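Minor fimbrium anchoring subunit Mfa2 (Porphyromonas gingivalis, PDB 5NFI) anchors the minor (Mfa1) fimbriae in the bacterial outer membrane and regulates their length, fimbriae that mediate biofilm formation and adhesion to host cells and other bacteria. Local coordinates at residues W71-G81 / Q92-D100; I161-S169 / K178-G186. All coordinates share one frame; numbering follows the deposited sequence.

Interaction 1: W71-G81 / Q92-D100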
# COMPACT_ATOMS: atom_id res chain seq x y z
N TRP A 71 11.21 -2.46 4.52
CA TRP A 71 10.49 -2.28 3.28
C TRP A 71 10.81 -3.38 2.31
O TRP A 71 11.98 -3.69 2.07
CB TRP A 71 10.82 -0.93 2.67
CG TRP A 71 10.28 0.22 3.47
CD1 TRP A 71 10.93 0.91 4.45
CD2 TRP A 71 8.98 0.82 3.34
NE1 TRP A 71 10.12 1.91 4.95
CE2 TRP A 71 8.92 1.87 4.28
CE3 TRP A 71 7.87 0.57 2.53
CZ2 TRP A 71 7.79 2.67 4.42
CZ3 TRP A 71 6.74 1.37 2.67
CH2 TRP A 71 6.71 2.41 3.61
N GLY A 72 9.76 -3.98 1.75
CA GLY A 72 9.91 -5.09 0.84
C GLY A 72 9.57 -4.69 -0.56
O GLY A 72 8.52 -4.09 -0.80
N ASN A 73 10.48 -5.03 -1.47
CA ASN A 73 10.35 -4.76 -2.90
C ASN A 73 10.34 -3.28 -3.26
O ASN A 73 9.58 -2.86 -4.12
CB ASN A 73 9.11 -5.44 -3.45
CG ASN A 73 9.08 -6.91 -3.16
OD1 ASN A 73 10.13 -7.55 -3.04
ND2 ASN A 73 7.88 -7.47 -3.06
N ILE A 74 11.18 -2.49 -2.62
CA ILE A 74 11.45 -1.16 -3.10
C ILE A 74 12.12 -1.25 -4.48
O ILE A 74 13.11 -1.95 -4.66
CB ILE A 74 12.33 -0.38 -2.13
CG1 ILE A 74 11.49 0.11 -0.96
CG2 ILE A 74 12.98 0.78 -2.84
CD1 ILE A 74 12.28 0.93 0.03
N ASP A 75 11.55 -0.52 -5.43
CA ASP A 75 11.74 -0.77 -6.85
C ASP A 75 12.20 0.53 -7.50
O ASP A 75 12.28 1.55 -6.83
CB ASP A 75 10.42 -1.25 -7.47
CG ASP A 75 10.60 -2.44 -8.38
OD1 ASP A 75 11.54 -2.44 -9.21
OD2 ASP A 75 9.81 -3.41 -8.27
N ASP A 76 12.47 0.50 -8.80
CA ASP A 76 12.74 1.73 -9.52
C ASP A 76 11.43 2.41 -10.00
O ASP A 76 11.47 3.37 -10.77
CB ASP A 76 13.69 1.48 -10.71
CG ASP A 76 13.33 0.24 -11.51
OD1 ASP A 76 12.16 -0.20 -11.44
OD2 ASP A 76 14.23 -0.28 -12.22
N HIS A 77 10.29 1.91 -9.52
CA HIS A 77 9.01 2.61 -9.66
C HIS A 77 8.93 3.76 -8.67
O HIS A 77 7.96 4.53 -8.68
CB HIS A 77 7.81 1.69 -9.41
CG HIS A 77 7.63 0.60 -10.43
ND1 HIS A 77 7.77 0.81 -11.78
CD2 HIS A 77 7.30 -0.70 -10.28
CE1 HIS A 77 7.54 -0.33 -12.42
NE2 HIS A 77 7.25 -1.25 -11.53
N TYR A 78 9.93 3.85 -7.78
CA TYR A 78 9.91 4.85 -6.71
C TYR A 78 11.07 5.83 -6.76
O TYR A 78 12.20 5.44 -7.03
CB TYR A 78 9.88 4.17 -5.35
CG TYR A 78 8.73 3.20 -5.19
CD1 TYR A 78 7.46 3.64 -4.77
CD2 TYR A 78 8.90 1.86 -5.50
CE1 TYR A 78 6.40 2.76 -4.64
CE2 TYR A 78 7.85 0.96 -5.37
CZ TYR A 78 6.60 1.41 -4.94
OH TYR A 78 5.57 0.49 -4.81
N ASN A 79 10.77 7.10 -6.52
CA ASN A 79 11.77 8.13 -6.26
C ASN A 79 12.17 8.12 -4.78
O ASN A 79 11.37 8.50 -3.92
CB ASN A 79 11.24 9.52 -6.62
CG ASN A 79 11.05 9.72 -8.12
OD1 ASN A 79 11.82 9.22 -8.93
ND2 ASN A 79 10.03 10.47 -8.49
N ILE A 80 13.40 7.70 -4.51
CA ILE A 80 13.90 7.58 -3.15
C ILE A 80 14.55 8.88 -2.66
O ILE A 80 15.44 9.42 -3.31
CB ILE A 80 14.91 6.43 -3.03
CG1 ILE A 80 14.38 5.15 -3.70
CG2 ILE A 80 15.33 6.22 -1.59
CD1 ILE A 80 13.14 4.60 -3.06
N GLY A 81 14.13 9.37 -1.50
CA GLY A 81 14.67 10.61 -0.97
C GLY A 81 15.97 10.46 -0.21
O GLY A 81 16.64 9.43 -0.32
N GLN A 92 10.62 11.59 8.00
CA GLN A 92 10.92 12.19 6.71
C GLN A 92 10.44 11.26 5.60
O GLN A 92 10.26 10.07 5.80
CB GLN A 92 12.41 12.47 6.57
CG GLN A 92 12.89 13.67 7.37
CD GLN A 92 14.40 13.84 7.34
OE1 GLN A 92 15.10 13.41 8.26
NE2 GLN A 92 14.92 14.45 6.28
N VAL A 93 10.24 11.82 4.41
CA VAL A 93 9.72 11.01 3.33
C VAL A 93 10.79 10.13 2.71
O VAL A 93 11.76 10.60 2.12
CB VAL A 93 9.08 11.87 2.22
CG1 VAL A 93 8.47 10.98 1.14
CG2 VAL A 93 8.02 12.80 2.83
N LEU A 94 10.61 8.83 2.84
CA LEU A 94 11.51 7.89 2.21
C LEU A 94 11.33 7.81 0.69
O LEU A 94 12.31 7.66 -0.06
CB LEU A 94 11.30 6.50 2.82
CG LEU A 94 12.06 5.35 2.18
CD1 LEU A 94 13.56 5.67 2.12
CD2 LEU A 94 11.79 4.08 2.97
N MSE A 95 10.09 7.97 0.24
CA MSE A 95 9.64 7.33 -0.99
C MSE A 95 8.48 8.07 -1.64
O MSE A 95 7.53 8.42 -0.95
CB MSE A 95 9.17 5.93 -0.63
CG MSE A 95 9.32 4.83 -1.62
SE MSE A 95 8.41 3.33 -0.73
CE MSE A 95 6.58 3.72 -1.27
N ARG A 96 8.55 8.27 -2.95
CA ARG A 96 7.39 8.74 -3.69
C ARG A 96 7.17 7.90 -4.93
O ARG A 96 8.10 7.67 -5.69
CB ARG A 96 7.56 10.21 -4.09
CG ARG A 96 7.40 11.15 -2.93
CD ARG A 96 7.52 12.58 -3.36
NE ARG A 96 7.82 13.46 -2.23
CZ ARG A 96 6.95 13.76 -1.27
NH1 ARG A 96 5.73 13.24 -1.29
NH2 ARG A 96 7.30 14.57 -0.28
N LEU A 97 5.94 7.43 -5.15
CA LEU A 97 5.66 6.67 -6.36
C LEU A 97 5.97 7.53 -7.58
O LEU A 97 5.57 8.70 -7.65
CB LEU A 97 4.23 6.19 -6.40
CG LEU A 97 3.90 5.29 -7.60
CD1 LEU A 97 4.87 4.14 -7.69
CD2 LEU A 97 2.46 4.76 -7.49
N LYS A 98 6.72 6.98 -8.53
CA LYS A 98 7.09 7.77 -9.70
C LYS A 98 5.83 8.15 -10.44
O LYS A 98 4.91 7.35 -10.58
CB LYS A 98 8.05 7.03 -10.62
CG LYS A 98 9.49 7.39 -10.37
CD LYS A 98 10.43 6.42 -11.04
CE LYS A 98 11.86 6.62 -10.57
NZ LYS A 98 12.80 5.72 -11.30
N GLN A 99 5.79 9.38 -10.92
CA GLN A 99 4.61 9.84 -11.63
C GLN A 99 4.94 10.58 -12.90
O GLN A 99 6.06 11.04 -13.09
CB GLN A 99 3.77 10.76 -10.74
CG GLN A 99 3.10 10.08 -9.58
CD GLN A 99 2.17 11.03 -8.88
OE1 GLN A 99 1.76 10.79 -7.75
NE2 GLN A 99 1.84 12.14 -9.54
N ASP A 100 3.93 10.70 -13.75
CA ASP A 100 4.00 11.51 -14.95
C ASP A 100 2.83 12.48 -14.93
O ASP A 100 1.74 12.15 -15.39
CB ASP A 100 3.95 10.63 -16.18
CG ASP A 100 3.68 11.42 -17.41
OD1 ASP A 100 4.26 12.51 -17.54
OD2 ASP A 100 2.86 10.95 -18.23

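Interaction 2: I161-S169 / K178-G186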
# COMPACT_ATOMS: atom_id res chain seq x y z
N ILE A 161 -13.11 4.54 -16.01
CA ILE A 161 -12.99 4.38 -14.58
C ILE A 161 -11.63 4.89 -14.12
O ILE A 161 -10.58 4.60 -14.73
CB ILE A 161 -13.19 2.92 -14.17
CG1 ILE A 161 -14.56 2.44 -14.71
CG2 ILE A 161 -13.15 2.78 -12.65
CD1 ILE A 161 -14.85 0.97 -14.55
N LYS A 162 -11.67 5.70 -13.07
CA LYS A 162 -10.49 6.33 -12.53
C LYS A 162 -10.41 6.12 -11.04
O LYS A 162 -11.43 6.10 -10.34
CB LYS A 162 -10.48 7.82 -12.83
CG LYS A 162 -10.36 8.15 -14.28
CD LYS A 162 -10.16 9.63 -14.46
CE LYS A 162 -10.59 10.07 -15.84
NZ LYS A 162 -10.20 11.50 -16.11
N LEU A 163 -9.18 5.98 -10.56
CA LEU A 163 -8.91 5.79 -9.15
C LEU A 163 -7.82 6.76 -8.70
O LEU A 163 -6.63 6.61 -9.07
CB LEU A 163 -8.48 4.35 -8.88
CG LEU A 163 -8.17 3.95 -7.44
CD1 LEU A 163 -9.43 3.94 -6.58
CD2 LEU A 163 -7.52 2.59 -7.45
N ALA A 164 -8.22 7.76 -7.92
CA ALA A 164 -7.29 8.74 -7.39
C ALA A 164 -7.03 8.50 -5.91
O ALA A 164 -7.94 8.17 -5.15
CB ALA A 164 -7.81 10.14 -7.60
N SER A 165 -5.79 8.67 -5.48
CA SER A 165 -5.50 8.54 -4.07
C SER A 165 -4.23 9.27 -3.70
O SER A 165 -3.25 9.20 -4.42
CB SER A 165 -5.40 7.07 -3.70
OG SER A 165 -5.10 6.93 -2.32
N SER A 166 -4.25 9.98 -2.58
CA SER A 166 -3.03 10.59 -2.06
C SER A 166 -2.24 9.57 -1.27
O SER A 166 -1.98 9.77 -0.08
CB SER A 166 -3.36 11.79 -1.18
OG SER A 166 -3.97 12.81 -1.95
N ASN A 167 -1.85 8.48 -1.92
CA ASN A 167 -1.13 7.40 -1.25
C ASN A 167 0.17 6.96 -1.94
O ASN A 167 0.52 5.78 -1.91
CB ASN A 167 -2.07 6.20 -1.09
CG ASN A 167 -2.46 5.59 -2.43
OD1 ASN A 167 -2.34 6.24 -3.46
ND2 ASN A 167 -2.90 4.34 -2.41
N GLY A 168 0.90 7.89 -2.55
CA GLY A 168 2.11 7.54 -3.29
C GLY A 168 3.40 7.90 -2.57
O GLY A 168 4.49 7.76 -3.11
N SER A 169 3.26 8.39 -1.35
CA SER A 169 4.40 8.88 -0.61
C SER A 169 4.41 8.33 0.81
O SER A 169 3.41 8.40 1.51
CB SER A 169 4.39 10.40 -0.58
OG SER A 169 4.43 10.88 -1.90
N LYS A 178 1.82 13.12 3.42
CA LYS A 178 0.80 13.90 2.73
C LYS A 178 1.31 14.33 1.36
O LYS A 178 2.48 14.64 1.20
CB LYS A 178 0.35 15.09 3.59
CG LYS A 178 -0.87 14.74 4.49
CD LYS A 178 -0.89 13.23 4.85
CE LYS A 178 -2.07 12.78 5.70
NZ LYS A 178 -1.93 11.30 5.94
N ALA A 179 0.42 14.28 0.38
CA ALA A 179 0.76 14.58 -1.01
C ALA A 179 -0.49 14.91 -1.84
O ALA A 179 -1.61 14.69 -1.38
CB ALA A 179 1.51 13.40 -1.63
N ASP A 180 -0.30 15.43 -3.04
CA ASP A 180 -1.40 15.54 -4.00
C ASP A 180 -1.89 14.17 -4.37
O ASP A 180 -1.15 13.19 -4.25
CB ASP A 180 -0.97 16.27 -5.26
CG ASP A 180 -0.79 17.74 -5.04
OD1 ASP A 180 -1.08 18.18 -3.90
OD2 ASP A 180 -0.39 18.44 -5.99
N SER A 181 -3.12 14.08 -4.84
CA SER A 181 -3.67 12.80 -5.23
C SER A 181 -2.92 12.26 -6.42
O SER A 181 -2.26 13.00 -7.13
CB SER A 181 -5.16 12.91 -5.54
OG SER A 181 -5.92 12.60 -4.38
N THR A 182 -3.04 10.96 -6.63
CA THR A 182 -2.34 10.29 -7.70
C THR A 182 -3.34 9.43 -8.45
O THR A 182 -4.07 8.64 -7.86
CB THR A 182 -1.21 9.39 -7.17
OG1 THR A 182 -0.27 10.17 -6.43
CG2 THR A 182 -0.50 8.70 -8.31
N TYR A 183 -3.38 9.59 -9.76
CA TYR A 183 -4.25 8.74 -10.55
C TYR A 183 -3.51 7.46 -10.88
O TYR A 183 -2.34 7.49 -11.22
CB TYR A 183 -4.72 9.48 -11.81
CG TYR A 183 -5.83 10.44 -11.49
CD1 TYR A 183 -5.57 11.73 -11.06
CD2 TYR A 183 -7.16 10.03 -11.59
CE1 TYR A 183 -6.60 12.60 -10.75
CE2 TYR A 183 -8.21 10.90 -11.29
CZ TYR A 183 -7.92 12.18 -10.86
OH TYR A 183 -8.96 13.03 -10.56
N TYR A 184 -4.20 6.32 -10.76
CA TYR A 184 -3.59 5.04 -11.12
C TYR A 184 -4.09 4.48 -12.45
O TYR A 184 -5.30 4.52 -12.74
CB TYR A 184 -3.82 4.02 -10.00
CG TYR A 184 -3.00 4.34 -8.78
CD1 TYR A 184 -3.48 5.20 -7.81
CD2 TYR A 184 -1.73 3.80 -8.61
CE1 TYR A 184 -2.74 5.51 -6.71
CE2 TYR A 184 -0.98 4.10 -7.51
CZ TYR A 184 -1.48 4.95 -6.55
OH TYR A 184 -0.73 5.26 -5.45
N PRO A 185 -3.16 3.95 -13.27
CA PRO A 185 -3.38 3.50 -14.64
C PRO A 185 -4.40 2.39 -14.72
O PRO A 185 -4.10 1.25 -14.38
CB PRO A 185 -2.00 3.01 -15.08
CG PRO A 185 -1.05 3.58 -14.11
CD PRO A 185 -1.78 3.68 -12.83
N GLY A 186 -5.60 2.72 -15.20
CA GLY A 186 -6.67 1.75 -15.29
C GLY A 186 -6.74 1.05 -16.63
O GLY A 186 -7.40 1.52 -17.56
O HOH W 1 -7.38 6.62 -12.77

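Interaction 1: W71-G81 / Q92-D100
Lys98 NZ donates to the backbone oxygen Asp76 O at 2.8 Å. The ammonium nitrogen lies 24° out of that carbonyl plane. The lysine chain runs extended beyond CG to get there. On the way it crosses the Asn79 side chain at about a right angle. The next carbonyl, His77 O, takes the backbone N-H of Lys98. Both bonds of Lys98 hold the type I turn from Asp75 to Tyr78. In the strand that follows, Asn79 and Arg96 exchange two backbone bonds as an antiparallel hydrogen-bonded pair, and Gly81 N reaches Leu94 O.

Behind this polar edge lies an apolar cluster. Met95 is a selenomethionine, bent at chi3 (85°). Its SE sits over one face of the Tyr78 ring, 4.5 Å from the centroid, and also over a face of the Trp71 six-membered ring, at 4.6 Å. Its CE meets Tyr78 CE1 at 3.5 Å. Leu94 CD2 lies over the five-membered ring of Trp71, 3.7 Å from its centroid, a CH-pi contact on the same face as the selenium. The indole NE1 bonds to Phe172 O. Ile80 CG2 lies beside Leu94 CD1, while Leu97 CD1 approaches Tyr78 CE1 obliquely.

Leu94 and Met95 both face Tyr170 of strand 169-171, which makes a classic beta bulge. The whole is an antiparallel strand pair in which the selenium of Met95 makes a Met-aromatic contact with both Trp71 and Tyr78.

Interaction 2: I161-S169 / K178-G186
Tyr184 leaves strand 182-184 and lies along the segment 161-169. Its CB is 3.9 Å from Leu163 O, and CD1 meets the same oxygen at 3.7 Å. That oxygen sits at the ring edge, in plane, and also accepts the backbone N-H of Tyr184. CE1 is next, 3.4 Å from Asn167 OD1. At the tip, OH donates to Asn167 OD1 at 2.7 Å. The amide and ring planes stand 80° apart, and the hydroxyl lies 49° above the carbonyl plane. Asn167 ND2 is bonded to Lys204 O and Thr202 OG1. The amide is thus fixed from both ends.

On the other face of the strand pair, Ala164 CB packs over the Tyr183 ring, 3.9 Å from its centroid. Lys162 CD meets the same ring obliquely. Backbone bonds join Ser165 and Thr182 in both directions. Past the strands, Ser166 OG lies 3.1 Å from Ser181 OG in a hydrogen bond that either could donate. A water accepts from Leu163 N and donates to Tyr184 O, extending the pairing. The Tyr184 hydroxyl, the Asn167 amide and the Ser166 hydroxyl are thus matched by neighbours, and the tyrosine hydroxyl ties the strand to the turn that follows Ser165.

Interactions 1 and 2 adjoin, their centres about 14 Å apart. Gln99 OE1 probably hydrogen-bonds to Thr182 OG1, and Leu97 N probably to Gly168 O. Leu97 CD2 also packs on Tyr184 CE2. Strand 93-100 of interaction 1 pairs with strand 169-171, which begins at the last residue of segment 161-169. Interaction 1 is only partly buried: its lysine and asparagine side chains lie toward the surface, and its aromatic and selenium packing faces inward. Interaction 2 is largely buried and relies more on polar side chains, serines, an asparagine and a tyrosine hydroxyl. Both are antiparallel pairings between nearby parts of the chain.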